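PDB 3A8P: Rho guanine nucleotide exchange factor TIAM2 from Mus musculus, which stimulates GDP-GTP exchange on the GTPase RAC1 and thereby links extracellular signals to the cytoskeleton, the present chain being its PHCCEx domain. Local coordinates for residues 12-17 and 43-48; 16-21 and 103-108. One frame throughout, in Å; residues are numbered along the deposited sequence.

Contact 1: 12-17 and 43-48; sequences RKAGWL and WVTLKG
Trp-16 and Trp-43 meet on one face of the sheet as a T-shaped pair with the Trp-43 edge, at CE3 and CZ3, directed at the face of Trp-16. The five-membered ring of Trp-16 and the six-membered ring of Trp-43 have centroids 4.9 Å apart, planes at 82°. Trp-43 takes this position because its CG is anti to its backbone N (chi1 172°), which swings the indole across the neighbouring strand. There it lies flat over Gly-15, whose CA is 3.7 Å from the centroid of the Trp-43 six-membered ring in a CH-pi contact. Gly-15 offers its CA to the ring in a fully extended conformation (phi 168°) that glycine takes readily, while the small Ala-14 lets its CB touch CZ2 of Trp-43. Gly-15 and Val-44 form a hydrogen-bonded antiparallel pair through Gly-15 N to Val-44 O and Val-44 N to Gly-15 O, both 2.9 Å. On the reverse face Leu-17 CD1 packs on the branched CB of Val-44, and Leu-17 also touches Trp-115 of helix 109-130.

The other end is looser and wetter. Arg-12 N still makes a straight bond of 2.7 Å to Leu-46 O, and its side chain runs alongside Leu-46, with Arg-12 CD 3.5 Å from Leu-46 CD2, and also touches Ser-121 and Ala-122. The long arginine keeps its charged end at the surface, and a water accepts from Arg-12 NE at 2.8 Å and donates to Gly-48 O, bridging the two segments past the last backbone bond. Gly-48 has a positive phi, easy for glycine, as the chain turns. Pairing of strands 11-26 and 40-47, with helix 109-130 as the domain's C-terminal helix capping one end of the barrel, is characteristic of the PH domain fold.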
ATOM      1  N   ARG A  12      11.163  17.822  -3.072  1.00 49.74           N
ATOM      2  CA  ARG A  12      12.062  16.704  -2.830  1.00 46.94           C
ATOM      3  C   ARG A  12      12.513  16.112  -4.161  1.00 44.01           C
ATOM      4  O   ARG A  12      13.642  15.648  -4.299  1.00 43.01           O
ATOM      5  CB  ARG A  12      11.343  15.635  -1.997  1.00 49.30           C
ATOM      6  CG  ARG A  12      12.126  14.342  -1.800  1.00 51.78           C
ATOM      7  CD  ARG A  12      11.311  13.326  -1.010  1.00 53.81           C
ATOM      8  NE  ARG A  12      11.127  13.713   0.387  1.00 54.24           N
ATOM      9  CZ  ARG A  12      12.050  13.559   1.332  1.00 54.92           C
ATOM     10  NH1 ARG A  12      13.225  13.021   1.030  1.00 53.65           N
ATOM     11  NH2 ARG A  12      11.798  13.935   2.581  1.00 54.30           N
ATOM     12  N   LYS A  13      11.617  16.127  -5.138  1.00 40.87           N
ATOM     13  CA  LYS A  13      11.921  15.588  -6.452  1.00 39.11           C
ATOM     14  C   LYS A  13      10.916  16.114  -7.463  1.00 37.72           C
ATOM     15  O   LYS A  13       9.789  16.463  -7.102  1.00 37.57           O
ATOM     16  CB  LYS A  13      11.863  14.060  -6.432  1.00 38.36           C
ATOM     17  CG  LYS A  13      12.492  13.435  -7.661  1.00 40.56           C
ATOM     18  CD  LYS A  13      12.423  11.928  -7.626  1.00 39.53           C
ATOM     19  CE  LYS A  13      13.327  11.326  -8.679  1.00 41.26           C
ATOM     20  NZ  LYS A  13      13.061  11.869 -10.035  1.00 42.74           N
ATOM     21  N   ALA A  14      11.328  16.158  -8.725  1.00 35.04           N
ATOM     22  CA  ALA A  14      10.473  16.648  -9.796  1.00 35.47           C
ATOM     23  C   ALA A  14      10.892  16.018 -11.125  1.00 35.20           C
ATOM     24  O   ALA A  14      12.068  15.738 -11.334  1.00 37.37           O
ATOM     25  CB  ALA A  14      10.573  18.169  -9.877  1.00 35.09           C
ATOM     26  N   GLY A  15       9.936  15.787 -12.017  1.00 33.30           N
ATOM     27  CA  GLY A  15      10.283  15.191 -13.294  1.00 30.65           C
ATOM     28  C   GLY A  15       9.073  14.736 -14.074  1.00 30.17           C
ATOM     29  O   GLY A  15       7.980  14.618 -13.516  1.00 28.46           O
ATOM     30  N   TRP A  16       9.261  14.484 -15.367  1.00 28.07           N
ATOM     31  CA  TRP A  16       8.168  14.038 -16.225  1.00 28.12           C
ATOM     32  C   TRP A  16       7.743  12.623 -15.874  1.00 28.64           C
ATOM     33  O   TRP A  16       8.577  11.752 -15.632  1.00 27.60           O
ATOM     34  CB  TRP A  16       8.579  14.047 -17.699  1.00 27.79           C
ATOM     35  CG  TRP A  16       8.719  15.403 -18.323  1.00 30.75           C
ATOM     36  CD1 TRP A  16       9.879  16.027 -18.680  1.00 31.70           C
ATOM     37  CD2 TRP A  16       7.657  16.278 -18.710  1.00 32.61           C
ATOM     38  NE1 TRP A  16       9.605  17.238 -19.272  1.00 33.30           N
ATOM     39  CE2 TRP A  16       8.248  17.418 -19.303  1.00 32.95           C
ATOM     40  CE3 TRP A  16       6.259  16.211 -18.614  1.00 33.88           C
ATOM     41  CZ2 TRP A  16       7.491  18.481 -19.800  1.00 32.65           C
ATOM     42  CZ3 TRP A  16       5.505  17.273 -19.112  1.00 33.58           C
ATOM     43  CH2 TRP A  16       6.126  18.390 -19.697  1.00 33.97           C
ATOM     44  N   LEU A  17       6.438  12.396 -15.873  1.00 28.23           N
ATOM     45  CA  LEU A  17       5.897  11.077 -15.582  1.00 28.65           C
ATOM     46  C   LEU A  17       4.593  10.832 -16.311  1.00 27.67           C
ATOM     47  O   LEU A  17       3.752  11.727 -16.419  1.00 28.43           O
ATOM     48  CB  LEU A  17       5.625  10.910 -14.087  1.00 26.47           C
ATOM     49  CG  LEU A  17       6.769  10.870 -13.083  1.00 28.66           C
ATOM     50  CD1 LEU A  17       6.174  10.768 -11.691  1.00 25.00           C
ATOM     51  CD2 LEU A  17       7.690   9.676 -13.366  1.00 30.74           C
ATOM     52  N   TRP A  43       4.293  16.982 -15.664  1.00 25.54           N
ATOM     53  CA  TRP A  43       5.535  17.345 -15.019  1.00 25.96           C
ATOM     54  C   TRP A  43       5.084  17.219 -13.563  1.00 27.72           C
ATOM     55  O   TRP A  43       4.160  17.916 -13.132  1.00 25.43           O
ATOM     56  CB  TRP A  43       5.928  18.789 -15.327  1.00 26.26           C
ATOM     57  CG  TRP A  43       7.097  19.233 -14.510  1.00 27.70           C
ATOM     58  CD1 TRP A  43       7.067  20.030 -13.402  1.00 28.69           C
ATOM     59  CD2 TRP A  43       8.463  18.849 -14.692  1.00 27.71           C
ATOM     60  NE1 TRP A  43       8.330  20.162 -12.878  1.00 28.52           N
ATOM     61  CE2 TRP A  43       9.208  19.448 -13.651  1.00 28.95           C
ATOM     62  CE3 TRP A  43       9.133  18.055 -15.635  1.00 29.18           C
ATOM     63  CZ2 TRP A  43      10.598  19.277 -13.521  1.00 28.63           C
ATOM     64  CZ3 TRP A  43      10.520  17.886 -15.508  1.00 31.21           C
ATOM     65  CH2 TRP A  43      11.233  18.497 -14.454  1.00 28.46           C
ATOM     66  N   VAL A  44       5.715  16.324 -12.812  1.00 26.15           N
ATOM     67  CA  VAL A  44       5.313  16.084 -11.431  1.00 25.78           C
ATOM     68  C   VAL A  44       6.330  16.533 -10.388  1.00 26.01           C
ATOM     69  O   VAL A  44       7.529  16.420 -10.596  1.00 25.35           O
ATOM     70  CB  VAL A  44       5.007  14.571 -11.237  1.00 24.97           C
ATOM     71  CG1 VAL A  44       4.687  14.264  -9.775  1.00 26.44           C
ATOM     72  CG2 VAL A  44       3.846  14.168 -12.125  1.00 24.25           C
ATOM     73  N   THR A  45       5.843  17.057  -9.267  1.00 27.82           N
ATOM     74  CA  THR A  45       6.734  17.479  -8.187  1.00 30.28           C
ATOM     75  C   THR A  45       6.278  16.863  -6.859  1.00 30.77           C
ATOM     76  O   THR A  45       5.087  16.638  -6.645  1.00 30.22           O
ATOM     77  CB  THR A  45       6.762  19.019  -8.026  1.00 32.70           C
ATOM     78  OG1 THR A  45       5.507  19.472  -7.499  1.00 34.39           O
ATOM     79  CG2 THR A  45       7.014  19.692  -9.368  1.00 30.63           C
ATOM     80  N   LEU A  46       7.237  16.573  -5.986  1.00 31.29           N
ATOM     81  CA  LEU A  46       6.949  16.005  -4.675  1.00 31.39           C
ATOM     82  C   LEU A  46       7.344  17.035  -3.627  1.00 32.47           C
ATOM     83  O   LEU A  46       8.524  17.355  -3.464  1.00 30.51           O
ATOM     84  CB  LEU A  46       7.738  14.705  -4.454  1.00 30.66           C
ATOM     85  CG  LEU A  46       7.643  14.029  -3.077  1.00 30.44           C
ATOM     86  CD1 LEU A  46       6.199  13.643  -2.755  1.00 28.11           C
ATOM     87  CD2 LEU A  46       8.535  12.792  -3.071  1.00 29.07           C
ATOM     88  N   LYS A  47       6.340  17.552  -2.932  1.00 34.67           N
ATOM     89  CA  LYS A  47       6.522  18.565  -1.895  1.00 36.94           C
ATOM     90  C   LYS A  47       5.869  17.967  -0.650  1.00 35.84           C
ATOM     91  O   LYS A  47       4.660  17.754  -0.630  1.00 36.64           O
ATOM     92  CB  LYS A  47       5.807  19.845  -2.333  1.00 40.35           C
ATOM     93  CG  LYS A  47       6.201  21.103  -1.589  1.00 46.44           C
ATOM     94  CD  LYS A  47       5.644  22.337  -2.303  1.00 50.28           C
ATOM     95  CE  LYS A  47       6.049  23.618  -1.586  1.00 52.99           C
ATOM     96  NZ  LYS A  47       7.531  23.702  -1.418  1.00 56.12           N
ATOM     97  N   GLY A  48       6.659  17.703   0.386  1.00 34.43           N
ATOM     98  CA  GLY A  48       6.101  17.065   1.566  1.00 35.21           C
ATOM     99  C   GLY A  48       5.674  15.688   1.076  1.00 35.59           C
ATOM    100  O   GLY A  48       6.466  14.994   0.439  1.00 35.81           O
TER
HETATM  101  O   HOH W   1       8.989  15.464   0.426  1.00 37.45           O

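Contact 2: 16-21 and 103-108; sequences WLFFKP and LFQATS
Lys-20 and Leu-103 are joined by two backbone hydrogen bonds, Leu-103 N to Lys-20 O at 2.8 Å and Lys-20 N to Leu-103 O at 3.0 Å. Two residues along, Gln-105 N reaches Phe-18 O at 2.9 Å, but the return bond from Phe-18 N to Gln-105 O is weak, stretched to 3.3 Å as the strands begin to part. A water takes over in the widening gap, donating to both Gln-105 O and Trp-16 O. Beyond it the chain leaves the sheet, and the short hydroxyl side chain of Ser-108 suits the N-cap of helix 109-130, its OG bonding to Asp-111 N.

Phe-18 and Gln-105 run side by side on one face, the amide OE1 near CD2 of the ring with the two planes 61° apart. The extended chain of Gln-105 carries NE2 to Glu-89 O, a hydrogen bond that would help fix the amide's rotation. The opposite face is apolar. Phe-19 and Phe-104 lie alongside each other, Phe-19 CD1 3.4 Å from Phe-104 CE1, their rings inclined at 42°. With CG anti to its carbonyl carbon (chi1 -71°), Phe-104 leans toward strand 11-26, where its CD1 also meets Leu-17 CD1 at 3.9 Å. Leu-17 CD2 sits against Ala-106 CA; the alanine methyl points away, where Phe-92 and helix 109-130 touch it and a small residue fits. An alanine in place of Phe-104 would probably open a gap between Leu-17 and Phe-19 and leave the Phe-19 ring without this neighbour, perhaps freer to turn. Phe-92 meets the Phe-104 ring too, while Phe-53 makes an edge-to-face pair with Phe-19. This pairing joins the two halves of the bent, partly open barrel of a PH domain along its long first strand.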
ATOM      1  N   TRP A  16       9.261  14.484 -15.367  1.00 28.07           N
ATOM      2  CA  TRP A  16       8.168  14.038 -16.225  1.00 28.12           C
ATOM      3  C   TRP A  16       7.743  12.623 -15.874  1.00 28.64           C
ATOM      4  O   TRP A  16       8.577  11.752 -15.632  1.00 27.60           O
ATOM      5  CB  TRP A  16       8.579  14.047 -17.699  1.00 27.79           C
ATOM      6  CG  TRP A  16       8.719  15.403 -18.323  1.00 30.75           C
ATOM      7  CD1 TRP A  16       9.879  16.027 -18.680  1.00 31.70           C
ATOM      8  CD2 TRP A  16       7.657  16.278 -18.710  1.00 32.61           C
ATOM      9  NE1 TRP A  16       9.605  17.238 -19.272  1.00 33.30           N
ATOM     10  CE2 TRP A  16       8.248  17.418 -19.303  1.00 32.95           C
ATOM     11  CE3 TRP A  16       6.259  16.211 -18.614  1.00 33.88           C
ATOM     12  CZ2 TRP A  16       7.491  18.481 -19.800  1.00 32.65           C
ATOM     13  CZ3 TRP A  16       5.505  17.273 -19.112  1.00 33.58           C
ATOM     14  CH2 TRP A  16       6.126  18.390 -19.697  1.00 33.97           C
ATOM     15  N   LEU A  17       6.438  12.396 -15.873  1.00 28.23           N
ATOM     16  CA  LEU A  17       5.897  11.077 -15.582  1.00 28.65           C
ATOM     17  C   LEU A  17       4.593  10.832 -16.311  1.00 27.67           C
ATOM     18  O   LEU A  17       3.752  11.727 -16.419  1.00 28.43           O
ATOM     19  CB  LEU A  17       5.625  10.910 -14.087  1.00 26.47           C
ATOM     20  CG  LEU A  17       6.769  10.870 -13.083  1.00 28.66           C
ATOM     21  CD1 LEU A  17       6.174  10.768 -11.691  1.00 25.00           C
ATOM     22  CD2 LEU A  17       7.690   9.676 -13.366  1.00 30.74           C
ATOM     23  N   PHE A  18       4.432   9.625 -16.830  1.00 27.96           N
ATOM     24  CA  PHE A  18       3.180   9.263 -17.465  1.00 28.55           C
ATOM     25  C   PHE A  18       2.385   8.740 -16.284  1.00 28.19           C
ATOM     26  O   PHE A  18       2.929   8.054 -15.405  1.00 28.82           O
ATOM     27  CB  PHE A  18       3.394   8.200 -18.544  1.00 28.72           C
ATOM     28  CG  PHE A  18       3.713   8.788 -19.893  1.00 31.40           C
ATOM     29  CD1 PHE A  18       2.688   9.161 -20.762  1.00 33.30           C
ATOM     30  CD2 PHE A  18       5.033   9.042 -20.266  1.00 32.21           C
ATOM     31  CE1 PHE A  18       2.972   9.785 -21.988  1.00 33.96           C
ATOM     32  CE2 PHE A  18       5.331   9.665 -21.483  1.00 33.06           C
ATOM     33  CZ  PHE A  18       4.298  10.038 -22.347  1.00 33.90           C
ATOM     34  N   PHE A  19       1.107   9.088 -16.254  1.00 28.84           N
ATOM     35  CA  PHE A  19       0.222   8.736 -15.151  1.00 28.20           C
ATOM     36  C   PHE A  19      -1.069   8.070 -15.610  1.00 28.68           C
ATOM     37  O   PHE A  19      -1.628   8.413 -16.653  1.00 29.26           O
ATOM     38  CB  PHE A  19      -0.093  10.017 -14.375  1.00 29.44           C
ATOM     39  CG  PHE A  19      -1.185   9.872 -13.366  1.00 33.81           C
ATOM     40  CD1 PHE A  19      -0.979   9.154 -12.190  1.00 33.57           C
ATOM     41  CD2 PHE A  19      -2.418  10.480 -13.574  1.00 34.89           C
ATOM     42  CE1 PHE A  19      -1.982   9.048 -11.236  1.00 34.86           C
ATOM     43  CE2 PHE A  19      -3.436  10.377 -12.621  1.00 36.28           C
ATOM     44  CZ  PHE A  19      -3.217   9.661 -11.449  1.00 36.02           C
ATOM     45  N   LYS A  20      -1.546   7.121 -14.814  1.00 30.05           N
ATOM     46  CA  LYS A  20      -2.768   6.411 -15.132  1.00 29.63           C
ATOM     47  C   LYS A  20      -3.408   5.834 -13.879  1.00 30.84           C
ATOM     48  O   LYS A  20      -2.810   5.004 -13.191  1.00 29.42           O
ATOM     49  CB  LYS A  20      -2.463   5.286 -16.124  1.00 30.62           C
ATOM     50  CG  LYS A  20      -3.656   4.450 -16.548  1.00 34.42           C
ATOM     51  CD  LYS A  20      -3.224   3.424 -17.580  1.00 37.66           C
ATOM     52  CE  LYS A  20      -4.390   2.609 -18.096  1.00 41.61           C
ATOM     53  NZ  LYS A  20      -3.978   1.751 -19.246  1.00 42.05           N
ATOM     54  N   PRO A  21      -4.628   6.285 -13.553  1.00 31.52           N
ATOM     55  CA  PRO A  21      -5.335   5.784 -12.374  1.00 30.87           C
ATOM     56  C   PRO A  21      -5.750   4.350 -12.688  1.00 31.21           C
ATOM     57  O   PRO A  21      -6.143   4.050 -13.819  1.00 28.11           O
ATOM     58  CB  PRO A  21      -6.518   6.741 -12.256  1.00 31.98           C
ATOM     59  CG  PRO A  21      -6.800   7.096 -13.683  1.00 35.21           C
ATOM     60  CD  PRO A  21      -5.418   7.321 -14.244  1.00 33.64           C
ATOM     61  N   LEU A 103      -0.804   4.148 -11.445  1.00 26.74           N
ATOM     62  CA  LEU A 103       0.333   3.693 -12.218  1.00 25.08           C
ATOM     63  C   LEU A 103       1.102   4.916 -12.691  1.00 24.71           C
ATOM     64  O   LEU A 103       0.512   5.960 -12.971  1.00 25.89           O
ATOM     65  CB  LEU A 103      -0.120   2.873 -13.425  1.00 23.40           C
ATOM     66  CG  LEU A 103      -0.672   1.479 -13.118  1.00 24.31           C
ATOM     67  CD1 LEU A 103      -1.025   0.789 -14.428  1.00 24.20           C
ATOM     68  CD2 LEU A 103       0.351   0.663 -12.339  1.00 21.06           C
ATOM     69  N   PHE A 104       2.420   4.779 -12.752  1.00 24.26           N
ATOM     70  CA  PHE A 104       3.318   5.831 -13.205  1.00 25.07           C
ATOM     71  C   PHE A 104       4.388   5.187 -14.082  1.00 26.09           C
ATOM     72  O   PHE A 104       4.722   4.016 -13.905  1.00 26.70           O
ATOM     73  CB  PHE A 104       4.039   6.496 -12.022  1.00 25.17           C
ATOM     74  CG  PHE A 104       3.162   7.349 -11.158  1.00 25.99           C
ATOM     75  CD1 PHE A 104       2.881   8.664 -11.513  1.00 25.39           C
ATOM     76  CD2 PHE A 104       2.636   6.849  -9.970  1.00 24.05           C
ATOM     77  CE1 PHE A 104       2.093   9.473 -10.699  1.00 26.43           C
ATOM     78  CE2 PHE A 104       1.845   7.648  -9.146  1.00 25.93           C
ATOM     79  CZ  PHE A 104       1.574   8.961  -9.510  1.00 25.99           C
ATOM     80  N   GLN A 105       4.924   5.944 -15.029  1.00 26.00           N
ATOM     81  CA  GLN A 105       5.999   5.432 -15.857  1.00 27.02           C
ATOM     82  C   GLN A 105       7.120   6.448 -15.810  1.00 26.92           C
ATOM     83  O   GLN A 105       6.962   7.577 -16.278  1.00 28.11           O
ATOM     84  CB  GLN A 105       5.564   5.223 -17.307  1.00 29.06           C
ATOM     85  CG  GLN A 105       6.768   4.917 -18.214  1.00 31.20           C
ATOM     86  CD  GLN A 105       6.387   4.650 -19.657  1.00 30.64           C
ATOM     87  OE1 GLN A 105       5.454   5.245 -20.182  1.00 30.74           O
ATOM     88  NE2 GLN A 105       7.130   3.761 -20.310  1.00 31.36           N
ATOM     89  N   ALA A 106       8.241   6.051 -15.217  1.00 25.08           N
ATOM     90  CA  ALA A 106       9.397   6.917 -15.098  1.00 21.98           C
ATOM     91  C   ALA A 106      10.111   6.982 -16.445  1.00 23.12           C
ATOM     92  O   ALA A 106       9.654   6.387 -17.418  1.00 21.84           O
ATOM     93  CB  ALA A 106      10.329   6.387 -14.034  1.00 23.64           C
ATOM     94  N   THR A 107      11.234   7.688 -16.497  1.00 22.88           N
ATOM     95  CA  THR A 107      11.975   7.834 -17.750  1.00 26.75           C
ATOM     96  C   THR A 107      13.092   6.808 -17.887  1.00 25.90           C
ATOM     97  O   THR A 107      13.698   6.681 -18.948  1.00 28.17           O
ATOM     98  CB  THR A 107      12.593   9.235 -17.872  1.00 25.80           C
ATOM     99  OG1 THR A 107      13.627   9.387 -16.893  1.00 29.01           O
ATOM    100  CG2 THR A 107      11.532  10.304 -17.646  1.00 27.30           C
ATOM    101  N   SER A 108      13.357   6.073 -16.814  1.00 25.97           N
ATOM    102  CA  SER A 108      14.409   5.058 -16.818  1.00 25.53           C
ATOM    103  C   SER A 108      14.313   4.256 -15.531  1.00 26.04           C
ATOM    104  O   SER A 108      13.557   4.623 -14.627  1.00 23.43           O
ATOM    105  CB  SER A 108      15.786   5.721 -16.888  1.00 27.79           C
ATOM    106  OG  SER A 108      16.086   6.403 -15.675  1.00 26.91           O
TER
HETATM  107  O   HOH W   2       8.415   9.466 -17.657  1.00 34.86           O

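From the N terminus, the first strand, 11-26, enters contact 1 with residues 12-17 and, sharing Trp-16 and Leu-17, continues into contact 2 with residues 16-21. Contact 1 closes the shorter loop, returning to the first strand after 25 residues that include strand 30-33. Contact 2 closes a much longer one, 81 residues that hold the whole of segment 43-48, so the first loop overlaps the second rather than nesting fully inside it. Strand 11-26 thus has strand 40-47 on one edge and strand 101-105 on the other, joining the early and late halves of the PH domain sheet just before helix 109-130 begins.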